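Siderophore enterobactin esterase (Emericella nidulans, PDB 6GUO) hydrolyses the ester bonds of the bacterial siderophore enterobactin, which lets the fungal cell release the iron bound in it. Local coordinates at residues R16-W21 / I33-L39; Y56-N61 / I89-I93; L135-A139 / K178-F182; T70-R74 / I296-N301. All coordinates share one frame; numbering follows the deposited sequence. Where two conformers were deposited one is given.

In the fold
Contact 2 belongs to the core of the alpha/beta-hydrolase fold. Contact 1 is also buried but lies at one edge of the sheet, in the hairpin of strands 18-24 and 31-36, where the second subunit joins on. Contacts 3 and 4 are partly buried; contact 3 touches contact 2, Phe182 packing on Tyr56 and Ile138 on Ile89, while contact 4 pairs two helices. Helix 60-77 serves contacts 2 and 4, and its Arg72 hydrogen-bonds backbone oxygens of contact 1. Chemistry follows place: backbone ladder and an indole face in contact 1, an asparagine amide gripping main chain in contact 2, hydrocarbon in contact 3, an arginine grip in contact 4.

Contact 1: residues R16-W21 / I33-L39; sequences RNMAAW and IDVSWPL
Asn17 lies over the indole of Trp37 at the tightly packed end of the contact, just beyond the paired strands. Its CB sits 3.6 Å from the centroid of the five-membered ring, a CH-pi contact, and its backbone O stands over the same face. The amide, its plane 19° from that of the ring, is offset past the rim on this side, with CG 3.3 Å from Trp37 NE1, and ND2 donates to Pro38 O at 2.9 Å. That oxygen lies in the amide plane. Trp37 N returns a bond of 3.1 Å to Asn17 O; Trp37 NE1 is held by Ser42 O. With chi1 at 54°, the CG of Trp37 sits between its own N and carbonyl carbon, which swings the ring back over the 16-21 segment.

Farther along, the antiparallel ladder is regular: Ala19 and Val35 form one hydrogen-bonded pair, Trp21 and Ile33 the next. Val35 CG2 meets the Trp21 ring at its edge. The Arg16-Leu39 end is looser: CB and CD2 just touch, and a water bridges Arg16 NE and Leu39 O. Another water donates to Asp34 OD1 and, weakly, to Ala19 O; Ala14 N of the second subunit also donates to OD1, and Gln32 NE2 bonds OD2. The outer strand, bonded on one side to 33-36, pairs at Ala20 and Trp21 with a strand of that subunit, so the sheet runs on across the interface.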
loop_
_atom_site.group_PDB
_atom_site.type_symbol
_atom_site.label_atom_id
_atom_site.label_comp_id
_atom_site.label_asym_id
_atom_site.label_seq_id
_atom_site.Cartn_x
_atom_site.Cartn_y
_atom_site.Cartn_z
ATOM N N ARG A 16 14.765 1.077 -6.629
ATOM C CA ARG A 16 15.887 1.977 -6.424
ATOM C C ARG A 16 16.144 2.141 -4.933
ATOM O O ARG A 16 15.208 2.092 -4.134
ATOM C CB ARG A 16 15.525 3.339 -7.019
ATOM C CG ARG A 16 16.703 4.243 -7.293
ATOM C CD ARG A 16 16.289 5.395 -8.191
ATOM N NE ARG A 16 17.464 6.117 -8.662
ATOM C CZ ARG A 16 18.268 5.719 -9.651
ATOM N NH1 ARG A 16 19.318 6.468 -9.978
ATOM N NH2 ARG A 16 18.040 4.589 -10.322
ATOM N N ASN A 17 17.409 2.343 -4.572
ATOM C CA ASN A 17 17.806 2.603 -3.183
ATOM C C ASN A 17 17.208 1.579 -2.226
ATOM O O ASN A 17 16.529 1.919 -1.254
ATOM C CB ASN A 17 17.438 4.038 -2.763
ATOM C CG ASN A 17 18.314 5.088 -3.422
ATOM O OD1 ASN A 17 19.078 4.793 -4.345
ATOM N ND2 ASN A 17 18.208 6.330 -2.943
ATOM N N MET A 18 17.426 0.313 -2.554
ATOM C CA MET A 18 17.124 -0.771 -1.640
ATOM C C MET A 18 18.185 -1.853 -1.752
ATOM O O MET A 18 18.855 -1.989 -2.778
ATOM C CB MET A 18 15.708 -1.328 -1.847
ATOM C CG MET A 18 15.322 -1.669 -3.269
ATOM S SD MET A 18 13.603 -2.215 -3.409
ATOM C CE MET A 18 12.659 -0.729 -3.078
ATOM N N ALA A 19 18.350 -2.581 -0.659
ATOM C CA ALA A 19 19.346 -3.638 -0.546
ATOM C C ALA A 19 18.810 -4.693 0.395
ATOM O O ALA A 19 17.890 -4.429 1.180
ATOM C CB ALA A 19 20.656 -3.078 -0.020
ATOM N N ALA A 20 19.377 -5.889 0.304
ATOM C CA ALA A 20 18.968 -6.999 1.147
ATOM C C ALA A 20 20.192 -7.767 1.635
ATOM O O ALA A 20 21.228 -7.789 0.969
ATOM C CB ALA A 20 18.024 -7.918 0.391
ATOM N N TRP A 21 20.059 -8.359 2.817
ATOM C CA TRP A 21 21.079 -9.227 3.405
ATOM C C TRP A 21 20.428 -10.476 3.980
ATOM O O TRP A 21 19.307 -10.413 4.480
ATOM C CB TRP A 21 21.807 -8.518 4.549
ATOM C CG TRP A 21 22.705 -7.409 4.135
ATOM C CD1 TRP A 21 24.049 -7.484 3.916
ATOM C CD2 TRP A 21 22.336 -6.047 3.914
ATOM N NE1 TRP A 21 24.540 -6.252 3.560
ATOM C CE2 TRP A 21 23.508 -5.351 3.546
ATOM C CE3 TRP A 21 21.124 -5.347 3.974
ATOM C CZ2 TRP A 21 23.508 -3.983 3.250
ATOM C CZ3 TRP A 21 21.122 -3.984 3.681
ATOM C CH2 TRP A 21 22.307 -3.319 3.320
ATOM N N ILE A 33 16.845 -9.500 5.757
ATOM C CA ILE A 33 16.505 -8.111 6.038
ATOM C C ILE A 33 16.498 -7.338 4.722
ATOM O O ILE A 33 17.422 -7.464 3.922
ATOM C CB ILE A 33 17.399 -7.472 7.137
ATOM C CG1 ILE A 33 18.858 -7.292 6.702
ATOM C CG2 ILE A 33 17.340 -8.311 8.413
ATOM C CD1 ILE A 33 19.594 -6.253 7.530
ATOM N N ASP A 34 15.424 -6.588 4.477
ATOM C CA ASP A 34 15.330 -5.706 3.320
ATOM C C ASP A 34 15.388 -4.292 3.870
ATOM O O ASP A 34 14.725 -3.992 4.860
ATOM C CB ASP A 34 14.019 -5.924 2.564
ATOM C CG ASP A 34 14.008 -7.211 1.760
ATOM O OD1 ASP A 34 14.553 -7.219 0.633
ATOM O OD2 ASP A 34 13.432 -8.209 2.241
ATOM N N VAL A 35 16.195 -3.446 3.239
ATOM C CA VAL A 35 16.384 -2.065 3.666
ATOM C C VAL A 35 16.180 -1.123 2.483
ATOM O O VAL A 35 16.723 -1.355 1.408
ATOM C CB VAL A 35 17.793 -1.849 4.260
ATOM C CG1 VAL A 35 17.951 -0.421 4.776
ATOM C CG2 VAL A 35 18.060 -2.849 5.380
ATOM N N SER A 36 15.398 -0.063 2.685
ATOM C CA SER A 36 15.265 0.995 1.693
ATOM C C SER A 36 15.510 2.348 2.329
ATOM O O SER A 36 15.312 2.521 3.529
ATOM C CB SER A 36 13.885 0.987 1.035
ATOM O OG SER A 36 12.867 1.362 1.943
ATOM N N TRP A 37 15.923 3.300 1.500
ATOM C CA TRP A 37 16.247 4.642 1.966
ATOM C C TRP A 37 15.757 5.693 0.974
ATOM O O TRP A 37 15.426 5.356 -0.164
ATOM C CB TRP A 37 17.749 4.763 2.255
ATOM C CG TRP A 37 18.652 4.381 1.138
ATOM C CD1 TRP A 37 19.224 5.219 0.235
ATOM C CD2 TRP A 37 19.116 3.068 0.814
ATOM N NE1 TRP A 37 20.013 4.515 -0.638
ATOM C CE2 TRP A 37 19.962 3.189 -0.307
ATOM C CE3 TRP A 37 18.892 1.796 1.357
ATOM C CZ2 TRP A 37 20.588 2.090 -0.895
ATOM C CZ3 TRP A 37 19.511 0.708 0.774
ATOM C CH2 TRP A 37 20.347 0.861 -0.345
ATOM N N PRO A 38 15.670 6.965 1.412
ATOM C CA PRO A 38 15.068 7.991 0.553
ATOM C C PRO A 38 15.726 8.164 -0.812
ATOM O O PRO A 38 16.936 7.994 -0.956
ATOM C CB PRO A 38 15.226 9.270 1.379
ATOM C CG PRO A 38 15.179 8.799 2.782
ATOM C CD PRO A 38 15.890 7.477 2.779
ATOM N N LEU A 39 14.908 8.527 -1.794
ATOM C CA LEU A 39 15.351 8.665 -3.174
ATOM C C LEU A 39 16.296 9.840 -3.422
ATOM O O LEU A 39 17.017 9.830 -4.415
ATOM C CB LEU A 39 14.136 8.781 -4.100
ATOM C CG LEU A 39 13.259 7.534 -4.200
ATOM C CD1 LEU A 39 12.076 7.829 -5.106
ATOM C CD2 LEU A 39 14.032 6.328 -4.708
HETATM O O HOH W 1 17.396 7.608 -6.269
HETATM O O HOH W 2 15.523 -5.097 -0.663
#

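Contact 2: residues Y56-N61 / I89-I93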
loop_
_atom_site.group_PDB
_atom_site.type_symbol
_atom_site.label_atom_id
_atom_site.label_comp_id
_atom_site.label_asym_id
_atom_site.label_seq_id
_atom_site.Cartn_x
_atom_site.Cartn_y
_atom_site.Cartn_z
ATOM N N TYR A 56 10.784 -0.196 11.500
ATOM C CA TYR A 56 11.110 -1.614 11.500
ATOM C C TYR A 56 9.819 -2.400 11.308
ATOM O O TYR A 56 8.827 -2.141 11.988
ATOM C CB TYR A 56 11.818 -1.996 12.810
ATOM C CG TYR A 56 13.212 -1.417 12.888
ATOM C CD1 TYR A 56 14.327 -2.191 12.576
ATOM C CD2 TYR A 56 13.419 -0.080 13.232
ATOM C CE1 TYR A 56 15.608 -1.659 12.615
ATOM C CE2 TYR A 56 14.697 0.462 13.272
ATOM C CZ TYR A 56 15.787 -0.334 12.969
ATOM O OH TYR A 56 17.054 0.196 13.001
ATOM N N LEU A 57 9.836 -3.346 10.372
ATOM C CA LEU A 57 8.655 -4.121 10.011
ATOM C C LEU A 57 8.900 -5.606 10.255
ATOM O O LEU A 57 9.879 -6.146 9.762
ATOM C CB LEU A 57 8.327 -3.922 8.531
ATOM C CG LEU A 57 8.323 -2.508 7.946
ATOM C CD1 LEU A 57 8.195 -2.583 6.431
ATOM C CD2 LEU A 57 7.192 -1.693 8.531
ATOM N N VAL A 58 8.008 -6.255 11.002
ATOM C CA VAL A 58 8.010 -7.730 11.081
ATOM C C VAL A 58 7.042 -8.264 10.024
ATOM O O VAL A 58 6.251 -7.501 9.488
ATOM C CB VAL A 58 7.736 -8.259 12.502
ATOM C CG1 VAL A 58 8.846 -7.791 13.436
ATOM C CG2 VAL A 58 6.363 -7.853 13.028
ATOM N N ASP A 59 7.123 -9.556 9.701
ATOM C CA ASP A 59 6.592 -10.090 8.420
ATOM C C ASP A 59 7.148 -9.270 7.259
ATOM O O ASP A 59 6.410 -8.830 6.360
ATOM C CB ASP A 59 5.058 -10.093 8.356
ATOM C CG ASP A 59 4.426 -11.039 9.342
ATOM O OD1 ASP A 59 4.901 -12.191 9.474
ATOM O OD2 ASP A 59 3.417 -10.650 9.963
ATOM N N GLY A 60 8.456 -9.049 7.302
ATOM C CA GLY A 60 9.132 -8.116 6.404
ATOM C C GLY A 60 8.855 -8.297 4.923
ATOM O O GLY A 60 8.668 -7.312 4.200
ATOM N N ASN A 61 8.800 -9.554 4.480
ATOM C CA ASN A 61 8.596 -9.866 3.058
ATOM C C ASN A 61 7.244 -9.376 2.534
ATOM O O ASN A 61 7.105 -9.139 1.337
ATOM C CB ASN A 61 8.694 -11.370 2.762
ATOM C CG ASN A 61 9.903 -12.028 3.390
ATOM O OD1 ASN A 61 9.867 -12.393 4.557
ATOM N ND2 ASN A 61 10.964 -12.213 2.611
ATOM N N ILE A 89 12.216 -7.073 8.510
ATOM C CA ILE A 89 12.822 -8.304 9.020
ATOM C C ILE A 89 11.912 -9.463 8.642
ATOM O O ILE A 89 10.782 -9.588 9.144
ATOM C CB ILE A 89 13.072 -8.271 10.539
ATOM C CG1 ILE A 89 13.872 -7.017 10.929
ATOM C CG2 ILE A 89 13.840 -9.519 10.978
ATOM C CD1 ILE A 89 13.028 -5.882 11.447
ATOM N N GLY A 90 12.419 -10.297 7.741
ATOM C CA GLY A 90 11.666 -11.401 7.181
ATOM C C GLY A 90 12.525 -12.631 7.000
ATOM O O GLY A 90 13.458 -12.873 7.775
ATOM N N TYR A 91 12.217 -13.390 5.953
ATOM C CA TYR A 91 12.705 -14.756 5.780
ATOM C C TYR A 91 13.074 -15.009 4.317
ATOM O O TYR A 91 12.556 -14.330 3.425
ATOM C CB TYR A 91 11.606 -15.727 6.226
ATOM C CG TYR A 91 11.082 -15.415 7.604
ATOM C CD1 TYR A 91 11.796 -15.792 8.733
ATOM C CD2 TYR A 91 9.900 -14.695 7.782
ATOM C CE1 TYR A 91 11.338 -15.494 10.001
ATOM C CE2 TYR A 91 9.426 -14.395 9.053
ATOM C CZ TYR A 91 10.152 -14.792 10.162
ATOM O OH TYR A 91 9.697 -14.494 11.425
ATOM N N PRO A 92 13.972 -15.982 4.060
ATOM C CA PRO A 92 14.368 -16.319 2.690
ATOM C C PRO A 92 13.313 -17.202 2.019
ATOM O O PRO A 92 13.509 -18.408 1.844
ATOM C CB PRO A 92 15.702 -17.054 2.891
ATOM C CG PRO A 92 15.526 -17.737 4.201
ATOM C CD PRO A 92 14.738 -16.770 5.045
ATOM N N ILE A 93 12.205 -16.575 1.640
ATOM C CA ILE A 93 11.058 -17.261 1.045
ATOM C C ILE A 93 10.830 -16.663 -0.336
ATOM O O ILE A 93 10.993 -15.453 -0.524
ATOM C CB ILE A 93 9.787 -17.167 1.931
ATOM C CG1 ILE A 93 9.420 -15.705 2.261
ATOM C CG2 ILE A 93 10.000 -17.972 3.209
ATOM C CD1 ILE A 93 8.198 -15.540 3.138
HETATM O O HOH W 3 9.222 -11.292 10.850
#
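The amide of Asn61 takes both the backbone N and O of Tyr91 in a two-bond grip, a side chain doing the work of a neighbouring strand. Tyr91 N donates to Asn61 OD1 at 2.9 Å, in the carbonyl plane and on a lone pair, and Asn61 ND2 gives its hydrogen to Tyr91 O at 2.8 Å. The two bonds together fix the rotation of the amide. Ile93 closes over it, with CD1 3.8 Å from Asn61 OD1. Beneath, Gly60 and Gly90, which have no side chains, let the backbones meet at 4.2 Å between CA atoms.

Ile89 N makes a nearly straight bond of 2.8 Å to Leu57 O. Ile89 O receives Gly60 N from well above its carbonyl plane, and also a water held by Asp59 N. Tyr91 OH, a longer partner of this water, is hydrogen-bonded to Asp105, and Asp59 forms a salt bridge with Arg102. At the other end, Ile89 CD1 reaches the edge of the Tyr56 ring, 4.1 Å from Tyr56 CD1. The segments take in the C-terminal ends of parallel strands 52-58 and 83-90 and what follows them, including the start of the connecting helix 60-77: a beta-alpha-beta unit of the alpha/beta-hydrolase sheet.

Contact 3: residues L135-A139 / K178-F182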
loop_
_atom_site.group_PDB
_atom_site.type_symbol
_atom_site.label_atom_id
_atom_site.label_comp_id
_atom_site.label_asym_id
_atom_site.label_seq_id
_atom_site.Cartn_x
_atom_site.Cartn_y
_atom_site.Cartn_z
ATOM N N LEU A 135 13.059 -10.134 19.473
ATOM C CA LEU A 135 13.173 -8.740 19.877
ATOM C C LEU A 135 14.621 -8.377 20.233
ATOM O O LEU A 135 15.104 -7.298 19.884
ATOM C CB LEU A 135 12.236 -8.491 21.053
ATOM C CG LEU A 135 12.009 -7.074 21.575
ATOM C CD1 LEU A 135 11.974 -6.041 20.457
ATOM C CD2 LEU A 135 10.698 -7.047 22.346
ATOM N N THR A 136 15.306 -9.295 20.916
ATOM C CA THR A 136 16.739 -9.164 21.192
ATOM C C THR A 136 17.536 -9.097 19.884
ATOM O O THR A 136 18.425 -8.256 19.735
ATOM C CB THR A 136 17.231 -10.336 22.067
ATOM O OG1 THR A 136 16.502 -10.339 23.298
ATOM C CG2 THR A 136 18.709 -10.228 22.373
ATOM N N PHE A 137 17.192 -9.975 18.943
ATOM C CA PHE A 137 17.819 -10.015 17.618
ATOM C C PHE A 137 17.677 -8.687 16.870
ATOM O O PHE A 137 18.652 -8.173 16.317
ATOM C CB PHE A 137 17.230 -11.179 16.801
ATOM C CG PHE A 137 17.676 -11.218 15.372
ATOM C CD1 PHE A 137 18.979 -11.570 15.046
ATOM C CD2 PHE A 137 16.783 -10.927 14.341
ATOM C CE1 PHE A 137 19.394 -11.615 13.722
ATOM C CE2 PHE A 137 17.194 -10.973 13.018
ATOM C CZ PHE A 137 18.499 -11.319 12.707
ATOM N N ILE A 138 16.472 -8.125 16.873
ATOM C CA ILE A 138 16.225 -6.846 16.199
ATOM C C ILE A 138 17.021 -5.715 16.861
ATOM O O ILE A 138 17.692 -4.942 16.178
ATOM C CB ILE A 138 14.721 -6.507 16.152
ATOM C CG1 ILE A 138 13.997 -7.499 15.228
ATOM C CG2 ILE A 138 14.494 -5.080 15.656
ATOM C CD1 ILE A 138 12.491 -7.495 15.369
ATOM N N ALA A 139 16.952 -5.652 18.185
ATOM C CA ALA A 139 17.574 -4.574 18.959
ATOM C C ALA A 139 19.106 -4.642 19.027
ATOM O O ALA A 139 19.765 -3.600 19.031
ATOM C CB ALA A 139 16.987 -4.542 20.365
ATOM N N LYS A 178 9.292 -4.042 27.150
ATOM C CA LYS A 178 10.504 -3.265 26.895
ATOM C C LYS A 178 10.116 -1.960 26.174
ATOM O O LYS A 178 10.480 -1.757 25.018
ATOM C CB LYS A 178 11.502 -4.124 26.096
ATOM C CG LYS A 178 12.963 -3.690 26.214
ATOM C CD LYS A 178 13.943 -4.786 25.791
ATOM C CE LYS A 178 14.129 -4.863 24.281
ATOM N NZ LYS A 178 15.103 -5.917 23.873
ATOM N N PRO A 179 9.369 -1.066 26.867
ATOM C CA PRO A 179 8.785 0.122 26.218
ATOM C C PRO A 179 9.772 1.098 25.563
ATOM O O PRO A 179 9.376 1.829 24.654
ATOM C CB PRO A 179 8.017 0.818 27.355
ATOM C CG PRO A 179 8.552 0.242 28.614
ATOM C CD PRO A 179 8.974 -1.154 28.285
ATOM N N SER A 180 11.029 1.111 26.006
ATOM C CA SER A 180 12.063 1.941 25.373
ATOM C C SER A 180 12.641 1.373 24.068
ATOM O O SER A 180 13.438 2.059 23.421
ATOM C CB SER A 180 13.205 2.207 26.357
ATOM O OG SER A 180 12.718 2.886 27.497
ATOM N N SER A 181 12.254 0.148 23.686
ATOM C CA SER A 181 12.738 -0.511 22.457
ATOM C C SER A 181 12.584 0.359 21.221
ATOM O O SER A 181 13.500 0.475 20.399
ATOM C CB SER A 181 11.960 -1.803 22.199
ATOM O OG SER A 181 12.139 -2.731 23.243
ATOM N N PHE A 182 11.390 0.935 21.086
ATOM C CA PHE A 182 11.043 1.821 19.974
ATOM C C PHE A 182 10.301 3.032 20.517
ATOM O O PHE A 182 9.698 2.966 21.587
ATOM C CB PHE A 182 10.159 1.084 18.953
ATOM C CG PHE A 182 10.819 -0.124 18.349
ATOM C CD1 PHE A 182 11.557 -0.018 17.173
ATOM C CD2 PHE A 182 10.743 -1.362 18.980
ATOM C CE1 PHE A 182 12.188 -1.129 16.631
ATOM C CE2 PHE A 182 11.371 -2.475 18.444
ATOM C CZ PHE A 182 12.099 -2.359 17.270
#
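Ile138 and Leu135, one turn apart on helix 131-150, meet the rim of the Phe182 ring. Ile138 CG2 lies in the plane of the ring, 4.0 Å from Phe182 CZ, and the two side chains cross at about a right angle. Leu135 CD1 comes in along the same rim, 4.1 Å from Phe182 CE2, its chain running past the phenylalanine in the opposite direction. Phe182 has CG anti to its own carbonyl carbon (chi1 -60°), and from there the ring reaches across to the helix.

Beside this apolar patch, Lys178 runs past Leu135 in the opposite direction, only its CE and NZ coming close. A bend at chi3 (82°) carries the ammonium group along the helix surface, and NZ ends 4.0 Å from Leu135 CG and 4.2 Å from Ala139 CB; these are packing distances to carbon. No hydrogen bond joins the two segments.

What sets these groups in place is the turn itself. Residues 178-181 form a type I turn in which Lys178 O receives Ser181 N at 2.9 Å. Tyr185 OH holds the next part, bonded to Pro179 O and Phe182 N. Behind the contact, Phe170 of helix 166-177 packs on both Leu135 and Ile138, while Thr159 and Leu161 of strand 156-164 lie against Phe182. The turn links helix 166-177 to strand 184-188, so this is a helix-to-strand connection packed against a neighbouring helix, as in the layered alpha/beta-hydrolase fold.

Contact 4: residues T70-R74 / I296-N301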
loop_
_atom_site.group_PDB
_atom_site.type_symbol
_atom_site.label_atom_id
_atom_site.label_comp_id
_atom_site.label_asym_id
_atom_site.label_seq_id
_atom_site.Cartn_x
_atom_site.Cartn_y
_atom_site.Cartn_z
ATOM N N THR A 70 4.972 4.126 0.191
ATOM C CA THR A 70 4.202 5.110 0.946
ATOM C C THR A 70 5.091 6.269 1.394
ATOM O O THR A 70 4.719 7.435 1.247
ATOM C CB THR A 70 3.519 4.487 2.181
ATOM O OG1 THR A 70 2.758 3.338 1.789
ATOM C CG2 THR A 70 2.604 5.495 2.841
ATOM N N LEU A 71 6.268 5.942 1.923
ATOM C CA LEU A 71 7.230 6.966 2.338
ATOM C C LEU A 71 7.743 7.795 1.160
ATOM O O LEU A 71 7.855 9.012 1.265
ATOM C CB LEU A 71 8.409 6.342 3.095
ATOM C CG LEU A 71 8.082 5.931 4.531
ATOM C CD1 LEU A 71 9.106 4.925 5.024
ATOM C CD2 LEU A 71 8.010 7.147 5.447
ATOM N N ARG A 72 8.018 7.145 0.033
ATOM C CA ARG A 72 8.555 7.848 -1.132
ATOM C C ARG A 72 7.542 8.812 -1.756
ATOM O O ARG A 72 7.930 9.882 -2.213
ATOM C CB ARG A 72 9.113 6.869 -2.159
ATOM C CG ARG A 72 10.420 6.275 -1.669
ATOM C CD ARG A 72 10.918 5.117 -2.504
ATOM N NE ARG A 72 12.158 4.615 -1.920
ATOM C CZ ARG A 72 12.964 3.704 -2.465
ATOM N NH1 ARG A 72 12.683 3.151 -3.642
ATOM N NH2 ARG A 72 14.075 3.348 -1.816
ATOM N N ARG A 73 6.256 8.453 -1.740
ATOM C CA ARG A 73 5.209 9.398 -2.157
ATOM C C ARG A 73 5.179 10.617 -1.242
ATOM O O ARG A 73 5.176 11.754 -1.719
ATOM C CB ARG A 73 3.831 8.734 -2.188
ATOM C CG ARG A 73 3.648 7.764 -3.344
ATOM C CD ARG A 73 2.185 7.442 -3.560
ATOM N NE ARG A 73 1.573 6.787 -2.406
ATOM C CZ ARG A 73 1.506 5.469 -2.194
ATOM N NH1 ARG A 73 2.017 4.585 -3.051
ATOM N NH2 ARG A 73 0.897 5.022 -1.102
ATOM N N ARG A 74 5.183 10.383 0.069
ATOM C CA ARG A 74 5.139 11.491 1.027
ATOM C C ARG A 74 6.390 12.369 0.977
ATOM O O ARG A 74 6.288 13.597 1.036
ATOM C CB ARG A 74 4.905 10.993 2.447
ATOM C CG ARG A 74 4.869 12.135 3.449
ATOM C CD ARG A 74 3.872 11.917 4.560
ATOM N NE ARG A 74 4.005 12.963 5.571
ATOM C CZ ARG A 74 3.138 13.204 6.551
ATOM N NH1 ARG A 74 3.389 14.185 7.415
ATOM N NH2 ARG A 74 2.023 12.483 6.680
ATOM N N ILE A 296 2.330 4.736 8.672
ATOM C CA ILE A 296 3.415 5.545 8.106
ATOM C C ILE A 296 3.064 7.037 8.193
ATOM O O ILE A 296 3.893 7.841 8.619
ATOM C CB ILE A 296 3.747 5.150 6.635
ATOM C CG1 ILE A 296 4.263 3.698 6.527
ATOM C CG2 ILE A 296 4.780 6.088 6.015
ATOM C CD1 ILE A 296 5.601 3.414 7.170
ATOM N N MET A 297 1.840 7.397 7.801
ATOM C CA MET A 297 1.382 8.791 7.887
ATOM C C MET A 297 1.341 9.286 9.331
ATOM O O MET A 297 1.775 10.407 9.618
ATOM C CB MET A 297 -0.004 8.963 7.250
ATOM C CG MET A 297 -0.084 8.699 5.754
ATOM S SD MET A 297 1.042 9.667 4.732
ATOM C CE MET A 297 2.486 8.621 4.678
ATOM N N PHE A 298 0.829 8.443 10.227
ATOM C CA PHE A 298 0.802 8.727 11.662
ATOM C C PHE A 298 2.212 9.016 12.179
ATOM O O PHE A 298 2.430 10.013 12.862
ATOM C CB PHE A 298 0.160 7.547 12.409
ATOM C CG PHE A 298 0.198 7.662 13.912
ATOM C CD1 PHE A 298 -0.812 8.323 14.603
ATOM C CD2 PHE A 298 1.217 7.058 14.640
ATOM C CE1 PHE A 298 -0.788 8.407 15.990
ATOM C CE2 PHE A 298 1.245 7.137 16.023
ATOM C CZ PHE A 298 0.242 7.807 16.702
ATOM N N LEU A 299 3.160 8.157 11.810
ATOM C CA LEU A 299 4.567 8.323 12.186
ATOM C C LEU A 299 5.150 9.642 11.672
ATOM O O LEU A 299 5.740 10.399 12.443
ATOM C CB LEU A 299 5.389 7.131 11.680
ATOM C CG LEU A 299 6.898 7.104 11.917
ATOM C CD1 LEU A 299 7.233 7.202 13.398
ATOM C CD2 LEU A 299 7.467 5.827 11.316
ATOM N N SER A 300 4.952 9.925 10.385
ATOM C CA SER A 300 5.453 11.161 9.777
ATOM C C SER A 300 4.813 12.427 10.367
ATOM O O SER A 300 5.471 13.461 10.449
ATOM C CB SER A 300 5.276 11.126 8.260
ATOM O OG SER A 300 6.027 10.061 7.695
ATOM N N ASN A 301 3.552 12.332 10.797
ATOM C CA ASN A 301 2.852 13.463 11.431
ATOM C C ASN A 301 3.353 13.823 12.835
ATOM O O ASN A 301 3.089 14.928 13.313
ATOM C CB ASN A 301 1.339 13.210 11.487
ATOM C CG ASN A 301 0.694 13.191 10.110
ATOM O OD1 ASN A 301 1.231 13.736 9.140
ATOM N ND2 ASN A 301 -0.464 12.553 10.017
#
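Asn301 OD1 is gripped by two nitrogens of one guanidinium: Arg74 NH1 at 2.8 Å and NH2 at 2.9 Å. Both donors come from the same face of the asparagine carbonyl, NH2 well above its plane, whereas the oxygen lies close to the plane of the guanidinium. The two flat groups are turned 49° from each other. At the same rim Met297 SD accepts a weak bond from NH2, 3.6 Å away, and one face of the guanidinium rests on Ser300 CB, 3.4 Å from CZ. CG anti to the backbone N (chi1 180°) directs the arginine chain, bent at chi2, toward the other helix. Glu81 forms a salt bridge to NH1 as well, which would balance the positive charge.

Deeper in, the contact turns apolar. Met297 CE touches Thr70 CG2 at 3.6 Å, and Leu71 CD2 presses on Ile296 CG2 at 3.4 Å, tighter than ordinary van der Waals contact.

The helix segments run at 46° with axes 10.7 Å apart; Arg74 and Met297 span one end while Thr70, Leu71 and Ile296 meet directly at the other. Beneath lies the central sheet: Leu71 packs on strand 83-90, Leu299 on 184-188, and Phe298 on 184-188, 219-225 and 273-279, while Met297 and Arg73 also touch the second subunit.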